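Local atomic coordinates of alpha-1,3-glucanase (Paenibacillus glycanilyticus, PDB entry 6K0P), a protein that hydrolyses the alpha-1,3-linked glucose chains of alpha-1,3-glucan, as a member of glycoside hydrolase family 87. Residues A437-T442 against F462-I467. The protein carries 1 engineered substitution. Sequence-based numbering, arbitrary orientation.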
loop_
_atom_site.group_PDB
_atom_site.type_symbol
_atom_site.label_atom_id
_atom_site.label_comp_id
_atom_site.label_asym_id
_atom_site.label_seq_id
_atom_site.Cartn_x
_atom_site.Cartn_y
_atom_site.Cartn_z
ATOM N N ALA A 437 -1.273 -5.673 -14.950
ATOM C CA ALA A 437 -1.082 -5.819 -13.517
ATOM C C ALA A 437 -0.362 -7.124 -13.235
ATOM O O ALA A 437 -0.623 -8.138 -13.885
ATOM C CB ALA A 437 -2.426 -5.795 -12.775
ATOM N N THR A 438 0.557 -7.093 -12.280
ATOM C CA THR A 438 1.160 -8.308 -11.752
ATOM C C THR A 438 0.809 -8.381 -10.281
ATOM O O THR A 438 1.000 -7.401 -9.554
ATOM C CB THR A 438 2.677 -8.310 -11.950
ATOM O OG1 THR A 438 2.953 -8.215 -13.356
ATOM C CG2 THR A 438 3.290 -9.594 -11.396
ATOM N N LEU A 439 0.259 -9.518 -9.854
ATOM C CA LEU A 439 -0.186 -9.710 -8.475
ATOM C C LEU A 439 0.493 -10.966 -7.950
ATOM O O LEU A 439 0.202 -12.075 -8.419
ATOM C CB LEU A 439 -1.707 -9.845 -8.391
ATOM C CG LEU A 439 -2.509 -8.673 -8.959
ATOM C CD1 LEU A 439 -3.992 -9.024 -8.996
ATOM C CD2 LEU A 439 -2.288 -7.395 -8.156
ATOM N N ASP A 440 1.395 -10.796 -6.980
ATOM C CA ASP A 440 2.199 -11.894 -6.449
ATOM C C ASP A 440 1.748 -12.203 -5.032
ATOM O O ASP A 440 1.783 -11.329 -4.161
ATOM C CB ASP A 440 3.681 -11.522 -6.418
ATOM C CG ASP A 440 4.300 -11.434 -7.797
ATOM O OD1 ASP A 440 3.649 -11.874 -8.768
ATOM O OD2 ASP A 440 5.445 -10.929 -7.900
ATOM N N ARG A 441 1.331 -13.443 -4.797
ATOM C CA ARG A 441 1.011 -13.889 -3.441
ATOM C C ARG A 441 -0.056 -13.001 -2.795
ATOM O O ARG A 441 0.091 -12.540 -1.656
ATOM C CB ARG A 441 2.270 -13.996 -2.568
ATOM C CG ARG A 441 3.332 -14.967 -3.111
ATOM C CD ARG A 441 4.681 -14.872 -2.357
ATOM N NE ARG A 441 5.159 -13.493 -2.346
ATOM C CZ ARG A 441 5.848 -12.922 -3.330
ATOM N NH1 ARG A 441 6.187 -13.617 -4.412
ATOM N NH2 ARG A 441 6.193 -11.644 -3.238
ATOM N N THR A 442 -1.142 -12.762 -3.532
ATOM C CA THR A 442 -2.260 -11.960 -3.045
ATOM C C THR A 442 -3.483 -12.825 -2.731
ATOM O O THR A 442 -3.589 -13.983 -3.154
ATOM C CB THR A 442 -2.622 -10.824 -4.012
ATOM O OG1 THR A 442 -3.104 -11.377 -5.246
ATOM C CG2 THR A 442 -1.399 -9.945 -4.279
ATOM N N PHE A 462 -10.131 -15.277 -0.005
ATOM C CA PHE A 462 -10.141 -14.266 -1.054
ATOM C C PHE A 462 -9.112 -14.536 -2.138
ATOM O O PHE A 462 -7.958 -14.862 -1.845
ATOM C CB PHE A 462 -10.023 -12.871 -0.432
ATOM C CG PHE A 462 -11.252 -12.517 0.306
ATOM C CD1 PHE A 462 -12.328 -11.967 -0.370
ATOM C CD2 PHE A 462 -11.408 -12.881 1.639
ATOM C CE1 PHE A 462 -13.520 -11.718 0.283
ATOM C CE2 PHE A 462 -12.591 -12.632 2.302
ATOM C CZ PHE A 462 -13.656 -12.059 1.626
ATOM N N GLY A 463 -9.555 -14.421 -3.395
ATOM C CA GLY A 463 -8.685 -14.572 -4.538
ATOM C C GLY A 463 -7.858 -13.326 -4.790
ATOM O O GLY A 463 -8.019 -12.291 -4.142
ATOM N N ALA A 464 -6.957 -13.443 -5.770
ATOM C CA ALA A 464 -6.110 -12.312 -6.145
ATOM C C ALA A 464 -6.938 -11.138 -6.643
ATOM O O ALA A 464 -6.616 -9.974 -6.361
ATOM C CB ALA A 464 -5.102 -12.735 -7.214
ATOM N N ILE A 465 -7.995 -11.418 -7.408
ATOM C CA ILE A 465 -8.967 -10.412 -7.817
ATOM C C ILE A 465 -10.338 -10.907 -7.398
ATOM O O ILE A 465 -10.726 -12.040 -7.727
ATOM C CB ILE A 465 -8.938 -10.134 -9.334
ATOM C CG1 ILE A 465 -7.529 -9.727 -9.774
ATOM C CG2 ILE A 465 -9.965 -9.038 -9.697
ATOM C CD1 ILE A 465 -7.412 -9.381 -11.262
ATOM N N TRP A 466 -11.058 -10.072 -6.661
ATOM C CA TRP A 466 -12.406 -10.362 -6.197
ATOM C C TRP A 466 -13.363 -9.449 -6.942
ATOM O O TRP A 466 -13.260 -8.220 -6.843
ATOM C CB TRP A 466 -12.488 -10.114 -4.692
ATOM C CG TRP A 466 -13.792 -10.440 -4.012
ATOM C CD1 TRP A 466 -14.690 -11.423 -4.340
ATOM C CD2 TRP A 466 -14.316 -9.791 -2.853
ATOM N NE1 TRP A 466 -15.742 -11.410 -3.456
ATOM C CE2 TRP A 466 -15.534 -10.419 -2.530
ATOM C CE3 TRP A 466 -13.868 -8.731 -2.056
ATOM C CZ2 TRP A 466 -16.314 -10.020 -1.439
ATOM C CZ3 TRP A 466 -14.637 -8.333 -0.975
ATOM C CH2 TRP A 466 -15.847 -8.972 -0.679
ATOM N N ILE A 467 -14.273 -10.051 -7.702
ATOM C CA ILE A 467 -15.324 -9.333 -8.413
ATOM C C ILE A 467 -16.605 -9.596 -7.635
ATOM O O ILE A 467 -17.158 -10.703 -7.701
ATOM C CB ILE A 467 -15.449 -9.791 -9.869
ATOM C CG1 ILE A 467 -14.099 -9.703 -10.608
ATOM C CG2 ILE A 467 -16.507 -8.941 -10.580
ATOM C CD1 ILE A 467 -13.249 -10.990 -10.552
HETATM O O HOH W 1 -5.883 -15.820 -3.361
#
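Beyond Ala464, which Thr442 touches, 462-467 carries two rings on its side away from 437-442: the Phe462 ring turns its edge to a face of Trp466, its CE1 3.5 Å above the indole plane and over the outer part of the indole. Trp466 CD2 in turn lies at the edge of Phe462, in the plane of that ring. Tyr410 meets both rings, Tyr468 stacks on Trp466, and the indole NE1 is hydrogen-bonded to Gln495; Tyr468 and Gln495 both line a glycan pocket.

The contact itself is small and mixed. In Thr442 a chi1 of 65° places OG1 between the two backbone branches, which brings it to 3.1 Å from Ala464 CB, a close approach of hydroxyl to methyl. The apolar part is made by Leu439, which points toward 462-467 and reaches with one branch: its CD1 lies 3.7 Å from Ile465 CG1, the two side chains meeting at about a right angle. The same methyl also lies 3.8 Å from Ala464 O, against the backbone just before Ile465.

This is the interior of a right-handed parallel beta-helix, the fold of the pectate lyase-like clan. Strands 437-446 and 465-469 lie on different faces of one winding of the coil, and Leu439 and Ile465 meet in its buried interior. Flanking windings add to the packing: Leu439 rests on Ile413, and Ile465 on Ile415 and Leu492. On the other side of 437-442 the character changes, with Asp440 bonded to Tyr403 and Asn485 and Arg441 in a salt bridge with Asp406.

Where the backbones draw apart, a water lies 2.9 Å from Thr442 O and 2.7 Å from Phe462 O and links the two carbonyls, although further acceptors nearby compete for its protons.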